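Local structure of heat shock protein 16 (Schizosaccharomyces pombe, 3W1Z) at residues 37-42 with 102-107; 49-54 with 121-126; 106-111 with 128-133. The protein probably acts as a small heat shock protein chaperone that binds unfolded proteins under stress, and assembles into a 16-subunit oligomer. All blocks are in the same frame, centred on the assembly; numbering follows the deposited sequence.

Contact 1. Residues 37-42 with 102-107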
loop_
_atom_site.group_PDB
_atom_site.type_symbol
_atom_site.label_atom_id
_atom_site.label_comp_id
_atom_site.label_asym_id
_atom_site.label_seq_id
_atom_site.Cartn_x
_atom_site.Cartn_y
_atom_site.Cartn_z
ATOM N N PRO B 37 -27.762 -3.619 5.506
ATOM C CA PRO B 37 -28.599 -2.498 5.061
ATOM C C PRO B 37 -27.844 -1.171 4.991
ATOM O O PRO B 37 -26.959 -0.917 5.807
ATOM C CB PRO B 37 -29.699 -2.435 6.130
ATOM C CG PRO B 37 -29.146 -3.169 7.309
ATOM C CD PRO B 37 -28.283 -4.241 6.735
ATOM N N SER B 38 -28.198 -0.339 4.014
ATOM C CA SER B 38 -27.571 0.968 3.843
ATOM C C SER B 38 -28.063 1.954 4.895
ATOM O O SER B 38 -29.260 2.032 5.171
ATOM C CB SER B 38 -27.849 1.520 2.444
ATOM O OG SER B 38 -27.198 0.745 1.453
ATOM N N ILE B 39 -27.138 2.708 5.480
ATOM C CA ILE B 39 -27.494 3.642 6.542
ATOM C C ILE B 39 -26.927 5.049 6.360
ATOM O O ILE B 39 -25.877 5.244 5.747
ATOM C CB ILE B 39 -27.065 3.124 7.938
ATOM C CG1 ILE B 39 -25.541 3.108 8.063
ATOM C CG2 ILE B 39 -27.653 1.746 8.213
ATOM C CD1 ILE B 39 -25.051 2.765 9.449
ATOM N N ASP B 40 -27.649 6.024 6.902
ATOM C CA ASP B 40 -27.162 7.392 7.016
ATOM C C ASP B 40 -27.115 7.759 8.492
ATOM O O ASP B 40 -28.090 7.566 9.213
ATOM C CB ASP B 40 -28.087 8.360 6.278
ATOM C CG ASP B 40 -27.779 8.454 4.798
ATOM O OD1 ASP B 40 -26.980 7.633 4.302
ATOM O OD2 ASP B 40 -28.346 9.344 4.129
ATOM N N VAL B 41 -25.980 8.275 8.947
ATOM C CA VAL B 41 -25.860 8.705 10.333
ATOM C C VAL B 41 -25.713 10.218 10.412
ATOM O O VAL B 41 -24.831 10.800 9.779
ATOM C CB VAL B 41 -24.667 8.039 11.042
ATOM C CG1 VAL B 41 -24.644 8.430 12.513
ATOM C CG2 VAL B 41 -24.738 6.530 10.894
ATOM N N HIS B 42 -26.590 10.854 11.184
ATOM C CA HIS B 42 -26.533 12.297 11.370
ATOM C C HIS B 42 -26.379 12.638 12.843
ATOM O O HIS B 42 -26.973 11.990 13.702
ATOM C CB HIS B 42 -27.791 12.964 10.815
ATOM C CG HIS B 42 -27.932 12.840 9.325
ATOM N ND1 HIS B 42 -28.270 11.661 8.712
ATOM C CD2 HIS B 42 -27.772 13.758 8.344
ATOM C CE1 HIS B 42 -28.315 11.852 7.398
ATOM N NE2 HIS B 42 -28.020 13.110 7.154
ATOM N N ARG B 102 -26.967 -5.217 11.285
ATOM C CA ARG B 102 -26.080 -4.072 11.173
ATOM C C ARG B 102 -25.773 -3.530 12.561
ATOM O O ARG B 102 -26.675 -3.117 13.292
ATOM C CB ARG B 102 -26.713 -2.979 10.308
ATOM C CG ARG B 102 -25.819 -1.769 10.064
ATOM C CD ARG B 102 -24.614 -2.126 9.204
ATOM N NE ARG B 102 -23.727 -0.984 9.000
ATOM C CZ ARG B 102 -23.734 -0.210 7.919
ATOM N NH1 ARG B 102 -24.581 -0.454 6.929
ATOM N NH2 ARG B 102 -22.888 0.807 7.824
ATOM N N THR B 103 -24.497 -3.542 12.923
ATOM C CA THR B 103 -24.071 -3.016 14.210
ATOM C C THR B 103 -23.165 -1.813 14.007
ATOM O O THR B 103 -22.197 -1.875 13.252
ATOM C CB THR B 103 -23.314 -4.072 15.036
ATOM O OG1 THR B 103 -24.094 -5.270 15.122
ATOM C CG2 THR B 103 -23.035 -3.550 16.436
ATOM N N ILE B 104 -23.489 -0.709 14.668
ATOM C CA ILE B 104 -22.606 0.449 14.661
ATOM C C ILE B 104 -22.270 0.876 16.084
ATOM O O ILE B 104 -23.129 0.878 16.964
ATOM C CB ILE B 104 -23.201 1.643 13.879
ATOM C CG1 ILE B 104 -24.555 2.059 14.459
ATOM C CG2 ILE B 104 -23.332 1.304 12.401
ATOM C CD1 ILE B 104 -25.131 3.308 13.822
ATOM N N THR B 105 -21.008 1.217 16.309
ATOM C CA THR B 105 -20.593 1.742 17.598
ATOM C C THR B 105 -20.833 3.242 17.592
ATOM O O THR B 105 -20.256 3.958 16.784
ATOM C CB THR B 105 -19.101 1.472 17.860
ATOM O OG1 THR B 105 -18.845 0.064 17.787
ATOM C CG2 THR B 105 -18.700 1.988 19.232
ATOM N N ILE B 106 -21.693 3.724 18.480
ATOM C CA ILE B 106 -21.981 5.152 18.517
ATOM C C ILE B 106 -20.969 5.906 19.382
ATOM O O ILE B 106 -20.767 5.572 20.549
ATOM C CB ILE B 106 -23.436 5.444 18.946
ATOM C CG1 ILE B 106 -23.858 4.535 20.100
ATOM C CG2 ILE B 106 -24.380 5.250 17.770
ATOM C CD1 ILE B 106 -23.708 5.166 21.462
ATOM N N PRO B 107 -20.308 6.912 18.792
ATOM C CA PRO B 107 -19.251 7.669 19.466
ATOM C C PRO B 107 -19.799 8.865 20.231
ATOM O O PRO B 107 -19.329 9.986 20.036
ATOM C CB PRO B 107 -18.379 8.157 18.300
ATOM C CG PRO B 107 -19.170 7.854 17.021
ATOM C CD PRO B 107 -20.539 7.418 17.432
#
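Ile39 and Arg102 meet tip to tip across the interior of the alpha-crystallin beta sandwich, where strands 39-43 and 98-105, members of different sheets, face each other. Their short axes run 10.9 Å apart at 21°, and the strands meet through side chains, with one backbone carbonyl, Pro37 O, taking part. The arginine leaves its backbone with CG anti to N (chi1 -177°) and bends at chi2; the bend brings the guanidinium up to Ile39, whose CD1 lies over one face, offset toward the rim, 3.3 Å from Arg102 NH2. At the edge of the same group, near its plane, Pro37 O stands 2.7 Å from Arg102 NH1. The Pro37 ring slides past the aliphatic root of the arginine in the opposite direction, with CG 3.9 Å from Arg102 CB. Beyond the guanidinium the contact turns apolar: Ile39 CD1 also touches Ile104 CG2 at 3.7 Å, and Val41 CG2 reaches Ile104 CD1 more loosely at 4.4 Å. Arg102 NH2 is hydrogen-bonded to Tyr23 O, while NH1 forms a salt bridge with Glu94 of the second subunit. The carboxylate of that neighbour would probably balance the charge of this buried guanidinium.

Contact 2. Residues 49-54 with 121-126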
loop_
_atom_site.group_PDB
_atom_site.type_symbol
_atom_site.label_atom_id
_atom_site.label_comp_id
_atom_site.label_asym_id
_atom_site.label_seq_id
_atom_site.Cartn_x
_atom_site.Cartn_y
_atom_site.Cartn_z
ATOM N N SER B 49 -29.270 10.661 14.855
ATOM C CA SER B 49 -30.269 9.889 14.128
ATOM C C SER B 49 -29.631 8.918 13.141
ATOM O O SER B 49 -28.679 9.261 12.438
ATOM C CB SER B 49 -31.229 10.825 13.393
ATOM O OG SER B 49 -30.530 11.669 12.495
ATOM N N VAL B 50 -30.166 7.701 13.099
ATOM C CA VAL B 50 -29.708 6.687 12.160
ATOM C C VAL B 50 -30.848 6.260 11.243
ATOM O O VAL B 50 -31.891 5.798 11.707
ATOM C CB VAL B 50 -29.156 5.446 12.886
ATOM C CG1 VAL B 50 -28.715 4.396 11.878
ATOM C CG2 VAL B 50 -28.003 5.834 13.798
ATOM N N ASP B 51 -30.645 6.426 9.940
ATOM C CA ASP B 51 -31.646 6.052 8.949
ATOM C C ASP B 51 -31.221 4.795 8.200
ATOM O O ASP B 51 -30.225 4.799 7.480
ATOM C CB ASP B 51 -31.879 7.202 7.970
ATOM C CG ASP B 51 -32.501 8.413 8.635
ATOM O OD1 ASP B 51 -33.547 8.256 9.300
ATOM O OD2 ASP B 51 -31.940 9.520 8.500
ATOM N N VAL B 52 -31.990 3.727 8.379
ATOM C CA VAL B 52 -31.671 2.422 7.815
ATOM C C VAL B 52 -32.702 2.034 6.759
ATOM O O VAL B 52 -33.905 2.114 7.002
ATOM C CB VAL B 52 -31.663 1.345 8.916
ATOM C CG1 VAL B 52 -31.099 0.038 8.384
ATOM C CG2 VAL B 52 -30.865 1.825 10.118
ATOM N N GLU B 53 -32.234 1.599 5.594
ATOM C CA GLU B 53 -33.140 1.250 4.506
ATOM C C GLU B 53 -33.553 -0.216 4.566
ATOM O O GLU B 53 -32.724 -1.114 4.418
ATOM C CB GLU B 53 -32.505 1.565 3.151
ATOM C CG GLU B 53 -32.312 3.049 2.891
ATOM C CD GLU B 53 -31.724 3.330 1.522
ATOM O OE1 GLU B 53 -31.197 2.389 0.893
ATOM O OE2 GLU B 53 -31.793 4.494 1.073
ATOM N N LEU B 54 -34.844 -0.448 4.784
ATOM C CA LEU B 54 -35.377 -1.803 4.878
ATOM C C LEU B 54 -36.643 -1.982 4.037
ATOM O O LEU B 54 -37.722 -2.212 4.585
ATOM C CB LEU B 54 -35.678 -2.148 6.339
ATOM C CG LEU B 54 -34.505 -2.133 7.321
ATOM C CD1 LEU B 54 -34.991 -2.361 8.745
ATOM C CD2 LEU B 54 -33.473 -3.178 6.931
ATOM N N ASN B 121 -42.381 3.494 5.595
ATOM C CA ASN B 121 -42.018 3.407 4.181
ATOM C C ASN B 121 -40.669 2.740 3.924
ATOM O O ASN B 121 -39.874 3.219 3.116
ATOM C CB ASN B 121 -42.063 4.788 3.525
ATOM C CG ASN B 121 -43.440 5.416 3.585
ATOM O OD1 ASN B 121 -44.454 4.719 3.566
ATOM N ND2 ASN B 121 -43.482 6.741 3.660
ATOM N N GLY B 122 -40.417 1.638 4.622
ATOM C CA GLY B 122 -39.188 0.889 4.439
ATOM C C GLY B 122 -37.969 1.558 5.041
ATOM O O GLY B 122 -36.854 1.054 4.916
ATOM N N LEU B 123 -38.172 2.699 5.692
ATOM C CA LEU B 123 -37.076 3.387 6.360
ATOM C C LEU B 123 -37.247 3.348 7.875
ATOM O O LEU B 123 -38.278 3.763 8.410
ATOM C CB LEU B 123 -36.954 4.835 5.877
ATOM C CG LEU B 123 -35.735 5.605 6.398
ATOM C CD1 LEU B 123 -34.443 5.042 5.823
ATOM C CD2 LEU B 123 -35.856 7.091 6.097
ATOM N N LEU B 124 -36.228 2.837 8.554
ATOM C CA LEU B 124 -36.212 2.785 10.008
ATOM C C LEU B 124 -35.320 3.884 10.563
ATOM O O LEU B 124 -34.120 3.911 10.304
ATOM C CB LEU B 124 -35.695 1.430 10.484
ATOM C CG LEU B 124 -35.397 1.354 11.981
ATOM C CD1 LEU B 124 -36.676 1.152 12.781
ATOM C CD2 LEU B 124 -34.390 0.258 12.270
ATOM N N THR B 125 -35.908 4.791 11.333
ATOM C CA THR B 125 -35.151 5.873 11.943
ATOM C C THR B 125 -35.014 5.671 13.446
ATOM O O THR B 125 -36.003 5.677 14.179
ATOM C CB THR B 125 -35.796 7.243 11.673
ATOM O OG1 THR B 125 -35.799 7.501 10.264
ATOM C CG2 THR B 125 -35.022 8.344 12.382
ATOM N N VAL B 126 -33.779 5.480 13.898
ATOM C CA VAL B 126 -33.494 5.385 15.323
ATOM C C VAL B 126 -32.992 6.736 15.817
ATOM O O VAL B 126 -32.202 7.397 15.143
ATOM C CB VAL B 126 -32.443 4.299 15.621
ATOM C CG1 VAL B 126 -32.242 4.144 17.123
ATOM C CG2 VAL B 126 -32.859 2.974 15.003
#
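Val50 and Val126 face each other in the antiparallel ladder between strands 47-53 and 123-129, neighbours in one sheet of the alpha-crystallin beta sandwich. The backbone polar groups are paired reciprocally: Val50 and Val126 exchange two N-H...O bonds, Val52 and Leu124 two more, all 2.9 Å from N to O. Of these donors, Val52 N approaches Leu124 O tilted 21° from the carbonyl plane. Between them, Asp51 stands opposite Thr125 in a non-hydrogen-bonded pair, and here the side chains supply the bond. Asp51 CG (chi1 -66°) and Thr125 OG1 are each anti to their own carbonyl carbon, which sets the two side chains side by side, pointing the same way. Thr125 OG1 donates to Asp51 OD1 at 2.6 Å, nearly along the C-O axis of the carboxylate. The other oxygen, Asp51 OD2, takes a salt bridge from Arg81 of the second subunit. An alanine in place of Thr125 would probably leave Asp51 OD1 without this donor and the carboxylate less firmly fixed for that arginine. Glu53 OE2 likewise pairs with Arg95 of the second subunit, while the Glu53 and Leu123 side chains lie at a slant, Leu123 CD1 near Glu53 CG. On the other face, Val52 and Leu124 touch Ile73, and Leu124 and Val126 touch Val64, in the opposing sheet. Where the ladder ends, Leu54 N donates to Gly122 O, met nearly head-on with a C=O...N angle of 167°.

Contact 3. Residues 106-111 with 128-133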
loop_
_atom_site.group_PDB
_atom_site.type_symbol
_atom_site.label_atom_id
_atom_site.label_comp_id
_atom_site.label_asym_id
_atom_site.label_seq_id
_atom_site.Cartn_x
_atom_site.Cartn_y
_atom_site.Cartn_z
ATOM N N ILE B 106 -21.693 3.724 18.480
ATOM C CA ILE B 106 -21.981 5.152 18.517
ATOM C C ILE B 106 -20.969 5.906 19.382
ATOM O O ILE B 106 -20.767 5.572 20.549
ATOM C CB ILE B 106 -23.436 5.444 18.946
ATOM C CG1 ILE B 106 -23.858 4.535 20.100
ATOM C CG2 ILE B 106 -24.380 5.250 17.770
ATOM C CD1 ILE B 106 -23.708 5.166 21.462
ATOM N N PRO B 107 -20.308 6.912 18.792
ATOM C CA PRO B 107 -19.251 7.669 19.466
ATOM C C PRO B 107 -19.799 8.865 20.231
ATOM O O PRO B 107 -19.329 9.986 20.036
ATOM C CB PRO B 107 -18.379 8.157 18.300
ATOM C CG PRO B 107 -19.170 7.854 17.021
ATOM C CD PRO B 107 -20.539 7.418 17.432
ATOM N N ALA B 108 -20.781 8.626 21.093
ATOM C CA ALA B 108 -21.348 9.684 21.916
ATOM C C ALA B 108 -22.031 9.101 23.144
ATOM O O ALA B 108 -22.405 7.929 23.161
ATOM C CB ALA B 108 -22.332 10.516 21.107
ATOM N N LYS B 109 -22.196 9.929 24.168
ATOM C CA LYS B 109 -22.911 9.517 25.367
ATOM C C LYS B 109 -24.394 9.802 25.200
ATOM O O LYS B 109 -24.798 10.946 24.997
ATOM C CB LYS B 109 -22.357 10.233 26.596
ATOM C CG LYS B 109 -21.038 9.665 27.089
ATOM C CD LYS B 109 -20.294 10.665 27.955
ATOM C CE LYS B 109 -19.705 11.785 27.119
ATOM N NZ LYS B 109 -18.652 11.278 26.196
ATOM N N ILE B 110 -25.201 8.751 25.278
ATOM C CA ILE B 110 -26.633 8.877 25.066
ATOM C C ILE B 110 -27.420 8.340 26.253
ATOM O O ILE B 110 -26.892 7.585 27.068
ATOM C CB ILE B 110 -27.075 8.145 23.779
ATOM C CG1 ILE B 110 -26.684 6.667 23.836
ATOM C CG2 ILE B 110 -26.463 8.802 22.553
ATOM C CD1 ILE B 110 -27.818 5.744 24.221
ATOM N N ASP B 111 -28.687 8.728 26.343
ATOM C CA ASP B 111 -29.567 8.167 27.354
ATOM C C ASP B 111 -30.259 6.968 26.724
ATOM O O ASP B 111 -31.085 7.116 25.824
ATOM C CB ASP B 111 -30.598 9.201 27.809
ATOM C CG ASP B 111 -31.290 8.808 29.102
ATOM O OD1 ASP B 111 -31.382 7.598 29.395
ATOM O OD2 ASP B 111 -31.745 9.715 29.828
ATOM N N LEU B 128 -31.184 8.597 19.077
ATOM C CA LEU B 128 -30.492 8.491 20.354
ATOM C C LEU B 128 -30.138 9.879 20.881
ATOM O O LEU B 128 -29.285 10.563 20.319
ATOM C CB LEU B 128 -29.226 7.637 20.220
ATOM C CG LEU B 128 -29.352 6.243 19.593
ATOM C CD1 LEU B 128 -29.190 6.296 18.078
ATOM C CD2 LEU B 128 -28.345 5.282 20.205
ATOM N N PRO B 129 -30.811 10.308 21.958
ATOM C CA PRO B 129 -30.550 11.629 22.537
ATOM C C PRO B 129 -29.201 11.663 23.242
ATOM O O PRO B 129 -28.911 10.758 24.020
ATOM C CB PRO B 129 -31.684 11.802 23.559
ATOM C CG PRO B 129 -32.508 10.529 23.502
ATOM C CD PRO B 129 -31.685 9.497 22.817
ATOM N N LYS B 130 -28.403 12.696 22.998
ATOM C CA LYS B 130 -27.110 12.812 23.663
ATOM C C LYS B 130 -27.212 13.646 24.930
ATOM O O LYS B 130 -27.876 14.682 24.957
ATOM C CB LYS B 130 -26.059 13.429 22.738
ATOM C CG LYS B 130 -25.714 12.597 21.519
ATOM C CD LYS B 130 -24.677 13.309 20.666
ATOM C CE LYS B 130 -25.115 14.730 20.357
ATOM N NZ LYS B 130 -24.160 15.434 19.458
ATOM N N VAL B 131 -26.550 13.180 25.983
ATOM C CA VAL B 131 -26.421 13.955 27.207
ATOM C C VAL B 131 -24.953 14.330 27.403
ATOM O O VAL B 131 -24.060 13.519 27.160
ATOM C CB VAL B 131 -26.969 13.187 28.432
ATOM C CG1 VAL B 131 -28.457 12.926 28.265
ATOM C CG2 VAL B 131 -26.221 11.876 28.630
ATOM N N GLU B 132 -24.705 15.572 27.807
ATOM C CA GLU B 132 -23.338 16.040 28.014
ATOM C C GLU B 132 -22.634 15.253 29.110
ATOM O O GLU B 132 -21.585 14.648 28.877
ATOM C CB GLU B 132 -23.316 17.536 28.337
ATOM C CG GLU B 132 -22.063 18.004 29.062
ATOM C CD GLU B 132 -22.283 18.160 30.555
ATOM O OE1 GLU B 132 -23.380 18.612 30.947
ATOM O OE2 GLU B 132 -21.367 17.818 31.333
ATOM N N LYS B 133 -23.222 15.258 30.302
ATOM C CA LYS B 133 -22.639 14.554 31.432
ATOM C C LYS B 133 -23.121 13.122 31.445
ATOM O O LYS B 133 -24.332 12.869 31.471
ATOM C CB LYS B 133 -23.006 15.231 32.749
ATOM C CG LYS B 133 -22.407 14.543 33.966
ATOM C CD LYS B 133 -20.898 14.423 33.815
ATOM C CE LYS B 133 -20.377 13.119 34.390
ATOM N NZ LYS B 133 -18.952 12.920 34.025
#
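Ala108 and Lys130 are the first residues to touch where the loop joining strands 98-105 and 116-120 crosses the end of strand 123-129, at the margin of the alpha-crystallin beta sandwich. Just before Ala108, Pro107 centres an inverse gamma turn. Ala108 CB then rests on the lysine's aliphatic chain, 3.7 Å from Lys130 CD; the amino end of that chain leads away to Gly44 O and Glu43. Lys109 contributes its carbonyl, which receives Val131 N at 3.0 Å from a position tilted 29° out of the carbonyl plane, while its side chain turns outward, with CE beside Glu132 O. Ile110 forms a single backbone bridge with Lys130 and supplies the apolar contact. Its CG2, anti to the carbonyl carbon and beside the backbone N, packs on Leu128 CB at 3.8 Å, and CD1 reaches Leu128 CD2, the side chains lying at a slant to each other. Both residues also touch Tyr66 of strand 62-67 and Ile115. Asp111 directs OD2 to Arg114 in a salt bridge, and its backbone completes the bridge: Asp111 N donates to Pro129 O at 3.1 Å, with a C=O...N angle of 168°.

How the contacts relate
Contacts 1 and 2 adjoin in the sandwich, with centres about 10 Å apart. Strands 39-43 and 47-53 are neighbours in one sheet, joined by probable hydrogen bonds from Asp51 N to Asp40 O and from Ser49 N to His42 O, both 2.9 Å. Contact 1 bridges from this sheet to the other, whereas contact 2 builds the sheet itself. Contact 3 lies about 15 Å from contact 1 and 19 Å from contact 2, centre to centre. It shares Ile106 and Pro107 with contact 1 and strand 123-129 with contact 2, and so joins the loop after strand 98-105 to the end of a strand of the other sheet. Contacts 1 and 2 both meet the second subunit; no other chain of the assembly touches contact 3.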